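Local atomic coordinates of phage-related protein (Bordetella bronchiseptica RB50, PDB entry 3BJQ), a protein that probably builds the protein shell of a phage-like capsid as a major coat subunit. Residues 87-92 against 289-294; 177-182 against 218-223. All coordinates share one frame; numbering follows the deposited sequence.

Interaction 1: residues 87-92 against 289-294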
loop_
_atom_site.group_PDB
_atom_site.type_symbol
_atom_site.label_atom_id
_atom_site.label_comp_id
_atom_site.label_asym_id
_atom_site.label_seq_id
_atom_site.Cartn_x
_atom_site.Cartn_y
_atom_site.Cartn_z
ATOM N N LEU E 87 13.124 -32.328 17.463
ATOM C CA LEU E 87 12.048 -33.306 17.459
ATOM C C LEU E 87 11.374 -33.186 16.096
ATOM O O LEU E 87 11.826 -32.409 15.251
ATOM C CB LEU E 87 11.075 -33.001 18.606
ATOM C CG LEU E 87 11.617 -33.123 20.036
ATOM C CD1 LEU E 87 10.620 -32.625 21.077
ATOM C CD2 LEU E 87 11.987 -34.568 20.333
ATOM N N GLU E 88 10.337 -33.979 15.871
ATOM C CA GLU E 88 9.620 -33.985 14.604
ATOM C C GLU E 88 8.116 -33.921 14.857
ATOM O O GLU E 88 7.511 -34.892 15.347
ATOM C CB GLU E 88 9.968 -35.236 13.774
ATOM C CG GLU E 88 11.244 -35.097 12.915
ATOM C CD GLU E 88 11.592 -36.351 12.152
ATOM O OE1 GLU E 88 11.048 -37.419 12.491
ATOM O OE2 GLU E 88 12.408 -36.272 11.212
ATOM N N ALA E 89 7.530 -32.773 14.520
ATOM C CA ALA E 89 6.089 -32.591 14.535
ATOM C C ALA E 89 5.484 -33.446 13.413
ATOM O O ALA E 89 6.092 -33.604 12.363
ATOM C CB ALA E 89 5.775 -31.139 14.315
ATOM N N LYS E 90 4.268 -33.935 13.613
ATOM C CA LYS E 90 3.649 -34.900 12.711
ATOM C C LYS E 90 2.201 -34.536 12.468
ATOM O O LYS E 90 1.462 -34.280 13.409
ATOM C CB LYS E 90 3.733 -36.290 13.367
ATOM C CG LYS E 90 3.088 -37.425 12.663
ATOM C CD LYS E 90 3.512 -38.780 13.278
ATOM C CE LYS E 90 3.144 -38.891 14.762
ATOM N NZ LYS E 90 1.675 -38.668 14.987
ATOM N N VAL E 91 1.819 -34.489 11.195
ATOM C CA VAL E 91 0.428 -34.321 10.827
ATOM C C VAL E 91 -0.015 -35.592 10.142
ATOM O O VAL E 91 0.363 -35.832 8.994
ATOM C CB VAL E 91 0.194 -33.092 9.900
ATOM C CG1 VAL E 91 -1.233 -33.093 9.410
ATOM C CG2 VAL E 91 0.469 -31.820 10.631
ATOM N N PRO E 92 -0.808 -36.426 10.841
ATOM C CA PRO E 92 -1.250 -37.676 10.266
ATOM C C PRO E 92 -2.262 -37.469 9.147
ATOM O O PRO E 92 -3.056 -36.518 9.183
ATOM C CB PRO E 92 -1.891 -38.420 11.461
ATOM C CG PRO E 92 -2.222 -37.439 12.435
ATOM C CD PRO E 92 -1.350 -36.225 12.198
ATOM N N TYR E 289 7.343 -32.234 10.218
ATOM C CA TYR E 289 8.061 -30.949 10.337
ATOM C C TYR E 289 9.135 -31.061 11.399
ATOM O O TYR E 289 8.831 -31.277 12.576
ATOM C CB TYR E 289 7.149 -29.812 10.745
ATOM C CG TYR E 289 5.947 -29.593 9.892
ATOM C CD1 TYR E 289 4.845 -30.430 10.000
ATOM C CD2 TYR E 289 5.857 -28.487 9.046
ATOM C CE1 TYR E 289 3.718 -30.226 9.254
ATOM C CE2 TYR E 289 4.714 -28.258 8.312
ATOM C CZ TYR E 289 3.642 -29.140 8.424
ATOM O OH TYR E 289 2.497 -28.951 7.691
ATOM N N GLY E 290 10.382 -30.875 10.994
ATOM C CA GLY E 290 11.482 -30.856 11.920
ATOM C C GLY E 290 11.380 -29.565 12.704
ATOM O O GLY E 290 11.191 -28.502 12.123
ATOM N N VAL E 291 11.479 -29.673 14.019
ATOM C CA VAL E 291 11.392 -28.513 14.922
ATOM C C VAL E 291 12.660 -28.491 15.805
ATOM O O VAL E 291 13.016 -29.482 16.446
ATOM C CB VAL E 291 10.161 -28.587 15.813
ATOM C CG1 VAL E 291 10.075 -27.323 16.695
ATOM C CG2 VAL E 291 8.919 -28.757 14.958
ATOM N N SER E 292 13.335 -27.353 15.808
ATOM C CA SER E 292 14.572 -27.180 16.532
ATOM C C SER E 292 14.449 -26.017 17.495
ATOM O O SER E 292 14.051 -24.949 17.099
ATOM C CB SER E 292 15.692 -26.916 15.521
ATOM O OG SER E 292 16.093 -28.128 14.883
ATOM N N ASP E 293 14.792 -26.240 18.764
ATOM C CA ASP E 293 14.849 -25.163 19.759
ATOM C C ASP E 293 15.947 -25.495 20.767
ATOM O O ASP E 293 15.676 -25.812 21.929
ATOM C CB ASP E 293 13.501 -24.973 20.453
ATOM C CG ASP E 293 13.413 -23.636 21.139
ATOM O OD1 ASP E 293 14.489 -22.992 21.209
ATOM O OD2 ASP E 293 12.308 -23.227 21.596
ATOM N N ASP E 294 17.189 -25.414 20.294
ATOM C CA ASP E 294 18.359 -25.877 21.015
ATOM C C ASP E 294 18.773 -24.816 22.023
ATOM O O ASP E 294 19.064 -23.678 21.662
ATOM C CB ASP E 294 19.520 -26.163 20.046
ATOM C CG ASP E 294 19.269 -27.385 19.150
ATOM O OD1 ASP E 294 18.538 -28.312 19.568
ATOM O OD2 ASP E 294 19.848 -27.429 18.043
#
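Leu-87, Glu-88 and Ala-89 pair antiparallel with Val-291, Gly-290 and Tyr-289, the two strand directions lying 142° apart. This pairing belongs to the mixed sheet backed by the long helix 105-131, consistent with the P-domain and spine helix of HK97-type capsid proteins. Leu-87 with Val-291 and Ala-89 with Tyr-289 are hydrogen-bonded pairs; the straightest of their four bonds runs from Val-291 N to Leu-87 O (3.0 Å), nearly linear at hydrogen. At the non-hydrogen-bonded pair between them, Glu-88 and Gly-290, the CA atoms come to 4.5 Å, and Glu-88 CA offers a CA-H...O contact to Tyr-289 O at 3.5 Å.

The apolar face carries Leu-87, Ala-89, Tyr-289 and Val-291; helix 105-131 meets Leu-87 through Met-119, Ala-89 through Ser-111 and Val-291 through Val-115. Ala-89 CB touches both Tyr-289 CB and Val-291 CG2, 4.0 Å from each. Glu-88 lies on the other face, where its carboxylate bonds Tyr-279 OH and pairs with Arg-70 of a neighbouring subunit. Tyr-289 has CG anti to its carbonyl carbon (chi1 -55°), and the ring meets Val-91 at its edge, with CE1 3.9 Å from Val-91 CG2.

Interaction 2: residues 177-182 against 218-223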
loop_
_atom_site.group_PDB
_atom_site.type_symbol
_atom_site.label_atom_id
_atom_site.label_comp_id
_atom_site.label_asym_id
_atom_site.label_seq_id
_atom_site.Cartn_x
_atom_site.Cartn_y
_atom_site.Cartn_z
ATOM N N PRO E 177 16.540 -7.681 44.656
ATOM C CA PRO E 177 16.025 -8.774 43.840
ATOM C C PRO E 177 14.633 -8.399 43.346
ATOM O O PRO E 177 13.917 -7.687 44.043
ATOM C CB PRO E 177 15.977 -9.955 44.810
ATOM C CG PRO E 177 15.968 -9.379 46.144
ATOM C CD PRO E 177 16.729 -8.086 46.059
ATOM N N ASN E 178 14.277 -8.837 42.143
ATOM C CA ASN E 178 12.988 -8.494 41.550
ATOM C C ASN E 178 12.121 -9.691 41.172
ATOM O O ASN E 178 11.038 -9.517 40.594
ATOM C CB ASN E 178 13.198 -7.586 40.331
ATOM C CG ASN E 178 14.093 -8.207 39.298
ATOM O OD1 ASN E 178 14.575 -9.326 39.472
ATOM N ND2 ASN E 178 14.317 -7.492 38.210
ATOM N N ARG E 179 12.592 -10.890 41.501
ATOM C CA ARG E 179 11.857 -12.107 41.236
ATOM C C ARG E 179 11.795 -12.942 42.486
ATOM O O ARG E 179 12.831 -13.253 43.049
ATOM C CB ARG E 179 12.560 -12.987 40.217
ATOM C CG ARG E 179 12.643 -12.455 38.863
ATOM C CD ARG E 179 11.334 -12.523 38.105
ATOM N NE ARG E 179 11.610 -11.982 36.784
ATOM C CZ ARG E 179 11.677 -10.685 36.518
ATOM N NH1 ARG E 179 11.425 -9.793 37.461
ATOM N NH2 ARG E 179 11.970 -10.285 35.295
ATOM N N LEU E 180 10.594 -13.327 42.897
ATOM C CA LEU E 180 10.445 -14.287 44.001
ATOM C C LEU E 180 9.673 -15.472 43.448
ATOM O O LEU E 180 8.591 -15.289 42.913
ATOM C CB LEU E 180 9.750 -13.646 45.217
ATOM C CG LEU E 180 9.812 -14.396 46.569
ATOM C CD1 LEU E 180 9.803 -13.414 47.731
ATOM C CD2 LEU E 180 8.668 -15.341 46.688
HETATM N N MSE E 181 10.273 -16.667 43.525
HETATM C CA MSE E 181 9.641 -17.905 43.132
HETATM C C MSE E 181 9.114 -18.631 44.382
HETATM O O MSE E 181 9.888 -19.047 45.233
HETATM C CB MSE E 181 10.662 -18.819 42.424
HETATM C CG MSE E 181 10.089 -19.991 41.660
HETATM SE SE MSE E 181 9.340 -21.457 42.671
HETATM C CE MSE E 181 10.866 -21.967 43.696
ATOM N N LEU E 182 7.800 -18.758 44.489
ATOM C CA LEU E 182 7.166 -19.577 45.525
ATOM C C LEU E 182 6.712 -20.875 44.878
ATOM O O LEU E 182 5.899 -20.838 43.942
ATOM C CB LEU E 182 5.913 -18.895 46.062
ATOM C CG LEU E 182 6.040 -17.532 46.732
ATOM C CD1 LEU E 182 4.683 -17.036 47.141
ATOM C CD2 LEU E 182 6.950 -17.653 47.940
ATOM N N GLU E 218 7.707 -6.368 49.074
ATOM C CA GLU E 218 8.300 -5.390 48.167
ATOM C C GLU E 218 9.215 -6.031 47.139
ATOM O O GLU E 218 10.379 -5.646 46.998
ATOM C CB GLU E 218 9.039 -4.296 48.946
ATOM C CG GLU E 218 8.123 -3.476 49.848
ATOM C CD GLU E 218 8.869 -2.442 50.684
ATOM O OE1 GLU E 218 10.126 -2.361 50.599
ATOM O OE2 GLU E 218 8.186 -1.704 51.440
ATOM N N VAL E 219 8.672 -7.035 46.454
ATOM C CA VAL E 219 9.324 -7.659 45.330
ATOM C C VAL E 219 8.476 -7.362 44.102
ATOM O O VAL E 219 7.244 -7.534 44.116
ATOM C CB VAL E 219 9.489 -9.192 45.483
ATOM C CG1 VAL E 219 10.491 -9.527 46.610
ATOM C CG2 VAL E 219 8.139 -9.863 45.723
ATOM N N GLU E 220 9.155 -6.959 43.035
ATOM C CA GLU E 220 8.517 -6.623 41.773
ATOM C C GLU E 220 7.555 -7.688 41.249
ATOM O O GLU E 220 6.445 -7.383 40.839
ATOM C CB GLU E 220 9.592 -6.388 40.720
ATOM C CG GLU E 220 9.091 -5.841 39.406
ATOM C CD GLU E 220 10.240 -5.508 38.477
ATOM O OE1 GLU E 220 10.710 -4.347 38.525
ATOM O OE2 GLU E 220 10.698 -6.414 37.746
ATOM N N GLU E 221 7.997 -8.932 41.234
ATOM C CA GLU E 221 7.203 -9.982 40.650
ATOM C C GLU E 221 7.357 -11.271 41.438
ATOM O O GLU E 221 8.465 -11.649 41.802
ATOM C CB GLU E 221 7.646 -10.183 39.208
ATOM C CG GLU E 221 6.819 -11.215 38.437
ATOM C CD GLU E 221 7.025 -11.127 36.937
ATOM O OE1 GLU E 221 7.972 -10.432 36.501
ATOM O OE2 GLU E 221 6.240 -11.767 36.200
ATOM N N ILE E 222 6.229 -11.920 41.712
ATOM C CA ILE E 222 6.206 -13.225 42.362
ATOM C C ILE E 222 5.721 -14.203 41.317
ATOM O O ILE E 222 4.686 -13.961 40.692
ATOM C CB ILE E 222 5.246 -13.246 43.596
ATOM C CG1 ILE E 222 5.752 -12.294 44.672
ATOM C CG2 ILE E 222 5.078 -14.709 44.163
ATOM C CD1 ILE E 222 4.944 -12.311 45.992
ATOM N N VAL E 223 6.476 -15.276 41.099
ATOM C CA VAL E 223 6.085 -16.335 40.171
ATOM C C VAL E 223 5.888 -17.616 40.979
ATOM O O VAL E 223 6.591 -17.846 41.961
ATOM C CB VAL E 223 7.095 -16.471 39.002
ATOM C CG1 VAL E 223 7.180 -15.147 38.230
ATOM C CG2 VAL E 223 8.467 -16.906 39.475
HETATM O O HOH W 1 12.110 -5.932 43.558
#
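Asn-178 O is gripped by two donors, Arg-179 NH1 at 3.2 Å and, weakly, Glu-221 N. It sits at the start of two parallel neighbours, strands 179-183 and 221-230, joined by a helical beta-alpha-beta crossover in the central sheet of what is probably the A-domain of an HK97-like capsid protein. Arg-179 NH1 also makes a weak, salt-bridging hydrogen bond to Glu-220 OE2 at 3.5 Å. Asn-178 O and Glu-220 OE2 lie near the guanidinium plane, whereas Glu-221 OE1 stands over one face, displaced toward the rim, in a long ion pair of charges alone. A bend at chi2 (-75°) turns CD of the arginine; its side chain lies alongside both glutamates, pointing the same way. Asp-252 binds NH2 of the same group, and Lys-33 pairs with Glu-221 OE2. Glu-220 and Asp-252 come close as like charges, and the arginine probably eases their repulsion.

Asn-178 and Arg-179 form a classic beta bulge opposite Gly-248 on strand 245-248. A water carries the pairing one step further back, donating to Pro-177 O at 2.6 Å and accepting from Glu-220 N. Farther on the strands join regularly: Leu-180 N to Glu-221 O (2.9 Å), Val-223 N to Leu-180 O (2.8 Å) and Leu-182 N to Val-223 O.

Leu-180, Leu-182 and Ile-222 share one face: helix 158-173 touches Leu-180, helix 210-217 Leu-182 and Ile-222. Leu-182 CD1 meets Ile-222 CG2 at 3.8 Å; Leu-180 CD1 also touches Val-219 CG1. On the face with Arg-179, the selenomethionine Met-181 crosses Val-223 at about a right angle, its CG 4.1 Å from Val-223 CG2.

In the fold
Interactions 1 and 2 belong to two different sheets of one chain, on opposite sides of its centre: their own centres are 35 Å apart and their nearest atoms about 19 Å, so they do not touch. Residues 87-92 and 289-294 bring together strands almost 200 residues apart in sequence, and the whole of interaction 2 lies within that span, its segments separated by 35 residues. The split is consistent with the two-domain plan of HK97-type coat subunits. Interaction 1 has salt bridges to a neighbouring subunit, through Glu-88 and Lys-90; interaction 2 is largely buried, with Glu-218 and Glu-220 exposed, and Glu-218 makes a long, weak ion pair with Lys-191 of another subunit.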